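VESB protease (Vibrio cholerae, PDB 4LK4) is a secreted trypsin-like protease of the peptidase S1 family that probably cleaves peptide bonds as a serine endopeptidase and carries a C-terminal Ig-like domain. Local coordinates at residues T127-P130 and A131-L135; P202-K206 and T207-Q211; S286-P289 and A290-V294. The protein carries 1 engineered substitution. All blocks are in the same frame, centred on the assembly; numbering follows the deposited sequence.

Contact 1: residues T127-P130 and A131-L135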
loop_
_atom_site.group_PDB
_atom_site.type_symbol
_atom_site.label_atom_id
_atom_site.label_comp_id
_atom_site.label_asym_id
_atom_site.label_seq_id
_atom_site.Cartn_x
_atom_site.Cartn_y
_atom_site.Cartn_z
ATOM N N THR A 127 19.079 6.134 -2.972
ATOM C CA THR A 127 19.968 7.262 -3.241
ATOM C C THR A 127 21.408 6.811 -3.500
ATOM O O THR A 127 22.181 7.627 -3.966
ATOM C CB THR A 127 19.923 8.369 -2.170
ATOM O OG1 THR A 127 20.429 7.880 -0.932
ATOM C CG2 THR A 127 18.506 8.867 -1.968
ATOM N N SER A 128 21.733 5.531 -3.264
ATOM C CA SER A 128 23.081 4.959 -3.568
ATOM C C SER A 128 23.310 4.538 -5.005
ATOM O O SER A 128 24.432 4.259 -5.404
ATOM C CB SER A 128 23.338 3.706 -2.736
ATOM O OG SER A 128 23.075 3.955 -1.367
ATOM N N LEU A 129 22.224 4.453 -5.760
ATOM C CA LEU A 129 22.231 3.847 -7.071
ATOM C C LEU A 129 22.530 4.885 -8.134
ATOM O O LEU A 129 21.851 5.899 -8.202
ATOM C CB LEU A 129 20.861 3.218 -7.340
ATOM C CG LEU A 129 20.471 2.025 -6.463
ATOM C CD1 LEU A 129 19.162 1.433 -6.968
ATOM C CD2 LEU A 129 21.546 0.958 -6.413
ATOM N N PRO A 130 23.536 4.631 -8.978
ATOM C CA PRO A 130 23.732 5.556 -10.089
ATOM C C PRO A 130 22.667 5.348 -11.155
ATOM O O PRO A 130 22.051 4.282 -11.223
ATOM C CB PRO A 130 25.089 5.148 -10.638
ATOM C CG PRO A 130 25.145 3.687 -10.367
ATOM C CD PRO A 130 24.537 3.546 -9.003
ATOM N N ALA A 131 22.475 6.376 -11.976
ATOM C CA ALA A 131 21.604 6.306 -13.134
ATOM C C ALA A 131 22.102 5.163 -14.000
ATOM O O ALA A 131 23.282 4.882 -14.041
ATOM C CB ALA A 131 21.632 7.626 -13.914
ATOM N N LEU A 132 21.160 4.506 -14.659
ATOM C CA LEU A 132 21.401 3.316 -15.478
ATOM C C LEU A 132 21.581 2.034 -14.698
ATOM O O LEU A 132 21.832 1.021 -15.291
ATOM C CB LEU A 132 22.573 3.509 -16.422
ATOM C CG LEU A 132 22.454 4.600 -17.491
ATOM C CD1 LEU A 132 23.554 4.360 -18.508
ATOM C CD2 LEU A 132 21.150 4.612 -18.251
ATOM N N THR A 133 21.466 2.067 -13.381
ATOM C CA THR A 133 21.385 0.836 -12.612
ATOM C C THR A 133 20.292 -0.046 -13.244
ATOM O O THR A 133 19.173 0.390 -13.426
ATOM C CB THR A 133 21.044 1.132 -11.148
ATOM O OG1 THR A 133 22.148 1.814 -10.535
ATOM C CG2 THR A 133 20.698 -0.156 -10.394
ATOM N N PRO A 134 20.641 -1.278 -13.643
ATOM C CA PRO A 134 19.643 -2.138 -14.256
ATOM C C PRO A 134 18.579 -2.570 -13.251
ATOM O O PRO A 134 18.925 -2.999 -12.151
ATOM C CB PRO A 134 20.477 -3.353 -14.712
ATOM C CG PRO A 134 21.877 -2.826 -14.836
ATOM C CD PRO A 134 21.997 -1.873 -13.708
ATOM N N LEU A 135 17.304 -2.465 -13.622
ATOM C CA LEU A 135 16.226 -2.915 -12.775
ATOM C C LEU A 135 15.309 -3.816 -13.575
ATOM O O LEU A 135 15.275 -3.740 -14.799
ATOM C CB LEU A 135 15.427 -1.710 -12.252
ATOM C CG LEU A 135 16.254 -0.560 -11.663
ATOM C CD1 LEU A 135 15.332 0.617 -11.378
ATOM C CD2 LEU A 135 16.951 -0.978 -10.392
#
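Thr133 turns back on Pro130 and grips its carbonyl oxygen twice, closing a type II beta turn. The backbone bond, Thr133 N to Pro130 O, is 3.1 Å long. Thr133 OG1 gives its proton to Pro130 O over 2.6 Å, in the carbonyl plane and on a lone pair. With chi1 at -68° OG1 lies beside the backbone N, which lets both donors reach one oxygen. This is the tight part. OG1 also sits 3.3 Å from Pro130 CD, so the proline ring lies against the hydroxyl, the two side chains crossing at about a right angle.

Leu129 touches more lightly, its CB 3.7 Å from Thr133 OG1 and its CD1 4.1 Å from Thr133 CG2; it also packs on Leu162 of strand 156-162 and Leu212 of strand 211-216. On the solvent side, Ala131 and Leu132 form the exposed corner, and the Leu132 side chain extends outward. The turn leads the chain from the short helical segment before it into strand 134-139 of the trypsin-like domain. The OG1 bond holds the Thr133 side chain in its rotation, and the N bond closes the turn; together they satisfy Pro130 O.

Contact 2: residues P202-K206 and T207-Q211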
loop_
_atom_site.group_PDB
_atom_site.type_symbol
_atom_site.label_atom_id
_atom_site.label_comp_id
_atom_site.label_asym_id
_atom_site.label_seq_id
_atom_site.Cartn_x
_atom_site.Cartn_y
_atom_site.Cartn_z
ATOM N N PRO A 202 6.125 -5.047 -8.385
ATOM C CA PRO A 202 7.461 -4.703 -7.944
ATOM C C PRO A 202 8.430 -4.354 -9.067
ATOM O O PRO A 202 8.386 -4.943 -10.138
ATOM C CB PRO A 202 7.940 -6.012 -7.320
ATOM C CG PRO A 202 7.254 -7.081 -8.134
ATOM C CD PRO A 202 5.875 -6.497 -8.324
ATOM N N ILE A 203 9.355 -3.451 -8.778
ATOM C CA ILE A 203 10.550 -3.286 -9.593
ATOM C C ILE A 203 11.699 -3.549 -8.621
ATOM O O ILE A 203 11.719 -3.023 -7.520
ATOM C CB ILE A 203 10.577 -1.886 -10.277
ATOM C CG1 ILE A 203 11.834 -1.659 -11.102
ATOM C CG2 ILE A 203 10.433 -0.754 -9.264
ATOM C CD1 ILE A 203 11.753 -0.374 -11.919
ATOM N N VAL A 204 12.639 -4.390 -9.026
ATOM C CA VAL A 204 13.684 -4.871 -8.148
ATOM C C VAL A 204 15.031 -4.540 -8.745
ATOM O O VAL A 204 15.158 -4.417 -9.955
ATOM C CB VAL A 204 13.575 -6.408 -7.944
ATOM C CG1 VAL A 204 12.169 -6.792 -7.511
ATOM C CG2 VAL A 204 13.921 -7.172 -9.201
ATOM N N VAL A 205 16.055 -4.431 -7.912
ATOM C CA VAL A 205 17.423 -4.216 -8.416
ATOM C C VAL A 205 17.831 -5.512 -9.097
ATOM O O VAL A 205 17.761 -6.584 -8.491
ATOM C CB VAL A 205 18.408 -3.875 -7.283
ATOM C CG1 VAL A 205 19.768 -3.508 -7.838
ATOM C CG2 VAL A 205 17.882 -2.714 -6.450
ATOM N N LYS A 206 18.256 -5.432 -10.360
ATOM C CA LYS A 206 18.530 -6.633 -11.138
ATOM C C LYS A 206 19.575 -7.529 -10.465
ATOM O O LYS A 206 19.364 -8.740 -10.392
ATOM C CB LYS A 206 18.933 -6.274 -12.559
ATOM C CG LYS A 206 19.302 -7.470 -13.423
ATOM C CD LYS A 206 19.206 -7.080 -14.887
ATOM C CE LYS A 206 19.641 -8.214 -15.815
ATOM N NZ LYS A 206 18.465 -9.075 -16.162
ATOM N N THR A 207 20.667 -6.947 -9.967
ATOM C CA THR A 207 21.605 -7.694 -9.123
ATOM C C THR A 207 21.205 -7.567 -7.648
ATOM O O THR A 207 21.247 -6.473 -7.096
ATOM C CB THR A 207 23.062 -7.185 -9.280
ATOM O OG1 THR A 207 23.379 -7.047 -10.667
ATOM C CG2 THR A 207 24.048 -8.161 -8.650
ATOM N N GLY A 208 20.837 -8.677 -7.010
ATOM C CA GLY A 208 20.413 -8.675 -5.593
ATOM C C GLY A 208 18.909 -8.841 -5.399
ATOM O O GLY A 208 18.458 -9.401 -4.403
ATOM N N ARG A 209 18.118 -8.346 -6.347
ATOM C CA ARG A 209 16.665 -8.604 -6.378
ATOM C C ARG A 209 15.862 -7.886 -5.307
ATOM O O ARG A 209 14.701 -8.212 -5.109
ATOM C CB ARG A 209 16.328 -10.104 -6.264
ATOM C CG ARG A 209 17.191 -11.062 -7.064
ATOM C CD ARG A 209 17.245 -10.710 -8.533
ATOM N NE ARG A 209 15.954 -10.889 -9.189
ATOM C CZ ARG A 209 15.760 -10.690 -10.489
ATOM N NH1 ARG A 209 16.779 -10.309 -11.284
ATOM N NH2 ARG A 209 14.547 -10.875 -10.997
ATOM N N GLU A 210 16.460 -6.939 -4.606
ATOM C CA GLU A 210 15.746 -6.239 -3.539
ATOM C C GLU A 210 14.675 -5.398 -4.258
ATOM O O GLU A 210 14.937 -4.856 -5.340
ATOM C CB GLU A 210 16.697 -5.353 -2.709
ATOM C CG GLU A 210 17.874 -6.069 -1.997
ATOM C CD GLU A 210 19.145 -6.322 -2.867
ATOM O OE1 GLU A 210 19.220 -5.963 -4.082
ATOM O OE2 GLU A 210 20.113 -6.901 -2.316
ATOM N N GLN A 211 13.468 -5.323 -3.697
ATOM C CA GLN A 211 12.433 -4.492 -4.294
ATOM C C GLN A 211 12.721 -3.046 -4.002
ATOM O O GLN A 211 12.684 -2.622 -2.863
ATOM C CB GLN A 211 11.045 -4.843 -3.787
ATOM C CG GLN A 211 9.976 -3.933 -4.352
ATOM C CD GLN A 211 8.560 -4.399 -4.019
ATOM O OE1 GLN A 211 8.342 -5.437 -3.388
ATOM N NE2 GLN A 211 7.595 -3.633 -4.464
HETATM O O HOH W 1 16.282 -9.920 -14.060
#
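Arg209 folds back over the hairpin so that its guanidinium lies against Val204 on one face and meets Lys206 near its edge. Bends at chi2 (-54°) and chi3 (-67°) curl the chain round to this position. Val204 CG2 stands 4.0 Å above the guanidinium plane, offset toward its rim. Near the edge, Arg209 NH1 donates to Lys206 O over 3.2 Å; it meets a lone pair in the carbonyl plane, although the oxygen lies 20° out of the guanidinium plane. The same NH1 reaches a water 2.8 Å away, in the plane of the group, and that water also accepts from Lys206 NZ. The two cationic ends are therefore joined through a shared acceptor, while Lys206 NZ has its main partner in a salt bridge with Asp159.

Val205 presents CG1 to Thr207 O at 3.4 Å, and its CB faces Glu210 OE1. At the other end of the hairpin the extended Gln211 runs past Pro202: Pro202 CB rests 3.7 Å from Gln211 CD, the amide carbon. The amide is held by Ser44 through OE1 and by Gly213 O through NE2. Two backbone bonds hold the turn: Val205 N to Glu210 O and Arg209 N to Val205 O, both 2.8 Å.

This is the beta hairpin joining strands 202-205 and 211-216 in the antiparallel sheet of the trypsin-like domain, with Val204 and Gln211 as an antiparallel non-hydrogen-bonded pair. Strand 134-139 runs along the other edge of 202-205, bonded to it through Thr136 and Ala138, and Trp22 touches Arg209 from a nearby loop.

Contact 3: residues S286-P289 and A290-V294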
loop_
_atom_site.group_PDB
_atom_site.type_symbol
_atom_site.label_atom_id
_atom_site.label_comp_id
_atom_site.label_asym_id
_atom_site.label_seq_id
_atom_site.Cartn_x
_atom_site.Cartn_y
_atom_site.Cartn_z
ATOM N N SER A 286 -6.938 15.567 21.549
ATOM C CA SER A 286 -6.729 16.977 21.949
ATOM C C SER A 286 -6.427 17.913 20.787
ATOM O O SER A 286 -7.006 18.983 20.677
ATOM C CB SER A 286 -5.553 17.081 22.922
ATOM O OG SER A 286 -5.921 16.610 24.200
ATOM N N SER A 287 -5.495 17.504 19.933
ATOM C CA SER A 287 -5.038 18.352 18.835
ATOM C C SER A 287 -6.129 18.744 17.821
ATOM O O SER A 287 -5.945 19.715 17.097
ATOM C CB SER A 287 -3.875 17.677 18.093
ATOM O OG SER A 287 -4.342 16.568 17.337
ATOM N N LEU A 288 -7.240 18.007 17.753
ATOM C CA LEU A 288 -8.281 18.288 16.755
ATOM C C LEU A 288 -9.257 19.372 17.215
ATOM O O LEU A 288 -9.384 19.614 18.426
ATOM C CB LEU A 288 -9.040 17.005 16.416
ATOM C CG LEU A 288 -8.182 15.980 15.674
ATOM C CD1 LEU A 288 -8.941 14.671 15.531
ATOM C CD2 LEU A 288 -7.742 16.530 14.319
ATOM N N PRO A 289 -9.952 20.037 16.255
ATOM C CA PRO A 289 -10.831 21.162 16.642
ATOM C C PRO A 289 -12.119 20.772 17.380
ATOM O O PRO A 289 -12.346 19.588 17.704
ATOM C CB PRO A 289 -11.176 21.855 15.308
ATOM C CG PRO A 289 -10.467 21.124 14.232
ATOM C CD PRO A 289 -9.820 19.893 14.793
ATOM N N ALA A 290 -12.942 21.789 17.621
ATOM C CA ALA A 290 -14.225 21.653 18.304
ATOM C C ALA A 290 -15.265 20.898 17.487
ATOM O O ALA A 290 -16.131 20.250 18.053
ATOM C CB ALA A 290 -14.758 23.021 18.664
ATOM N N ASP A 291 -15.187 20.996 16.162
ATOM C CA ASP A 291 -16.007 20.168 15.275
ATOM C C ASP A 291 -15.913 18.681 15.616
ATOM O O ASP A 291 -16.881 17.935 15.486
ATOM C CB ASP A 291 -15.526 20.298 13.828
ATOM C CG ASP A 291 -15.682 21.689 13.268
ATOM O OD1 ASP A 291 -16.625 22.395 13.662
ATOM O OD2 ASP A 291 -14.858 22.062 12.406
ATOM N N PHE A 292 -14.719 18.242 15.995
ATOM C CA PHE A 292 -14.466 16.833 16.218
ATOM C C PHE A 292 -14.731 16.509 17.671
ATOM O O PHE A 292 -14.515 17.331 18.531
ATOM C CB PHE A 292 -13.030 16.510 15.833
ATOM C CG PHE A 292 -12.647 15.091 16.066
ATOM C CD1 PHE A 292 -12.167 14.687 17.302
ATOM C CD2 PHE A 292 -12.750 14.157 15.047
ATOM C CE1 PHE A 292 -11.810 13.372 17.526
ATOM C CE2 PHE A 292 -12.387 12.840 15.259
ATOM C CZ PHE A 292 -11.918 12.448 16.503
ATOM N N SER A 293 -15.235 15.314 17.928
ATOM C CA SER A 293 -15.541 14.883 19.278
ATOM C C SER A 293 -15.499 13.356 19.344
ATOM O O SER A 293 -15.667 12.683 18.331
ATOM C CB SER A 293 -16.903 15.445 19.737
ATOM O OG SER A 293 -17.943 15.279 18.765
ATOM N N VAL A 294 -15.234 12.822 20.532
ATOM C CA VAL A 294 -15.215 11.383 20.770
ATOM C C VAL A 294 -16.457 10.996 21.550
ATOM O O VAL A 294 -16.547 11.273 22.725
ATOM C CB VAL A 294 -13.986 10.971 21.605
ATOM C CG1 VAL A 294 -13.995 9.468 21.887
ATOM C CG2 VAL A 294 -12.716 11.387 20.895
#
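Two torsions bring Leu288 and Phe292 together. In Leu288, chi1 of -68° sets CG beside the backbone N and anti to the carbonyl carbon. In Phe292 the ring carbon CG is instead anti to the backbone N, at 178°, which brings the ring under the leucine. One methyl makes the contact: Leu288 CD1 stands 3.5 Å from the centroid of the Phe292 ring, 5° from the ring normal, an almost centred CH-pi contact. All six ring carbons consequently lie at similar distances from that methyl, the nearest including CD1 of Phe292 at 3.7 Å from CD1 of Leu288. Leu288 CB adds a second touch near the base of the ring, 4.0 Å from Phe292 CD1.

The backbone closes the same corner. Phe292 N donates to Pro289 O over 3.2 Å, but it approaches from well above the carbonyl plane rather than on a lone pair. Pro289 and Ala290 form the exposed outside of the bend, while the aromatic ring is buried.

Around the pair, Tyr327 and Phe329 of strand 324-335 pack on Leu288, and Val315 of strand 310-319 touches Phe292. Leucine and phenylalanine thus join the loop before strand 292-297 to the interior of the Ig-like domain, at the start of an outermost strand of its sheet. The chemistry is mainly apolar: a methyl set over the pi face supplies dispersion and a weak CH-pi attraction, while one poorly directed backbone bond, Phe292 N to Pro289 O, adds a modest tie across the bend.

In the fold
Contacts 1 and 2 are neighbours in the trypsin-like domain, with centres about 11 Å apart. They touch directly because strands 134-139 and 202-205 lie side by side in one antiparallel sheet: Pro134 O and Lys206 N are 3.1 Å apart, a probable hydrogen bond, and Leu135 CD1 packs on Ile203 CD1 at 3.8 Å. Pro202, which opens contact 2, ends the sequence Gly-Asp-Ala-Gly-Gly-Pro; this matches the active-site serine motif of the trypsin family, the alanine probably being the engineered substitution at the serine position. Contact 3, in the Ig-like domain, is far from this region: its centre lies about 46 Å from that of contact 1 and 44 Å from that of contact 2.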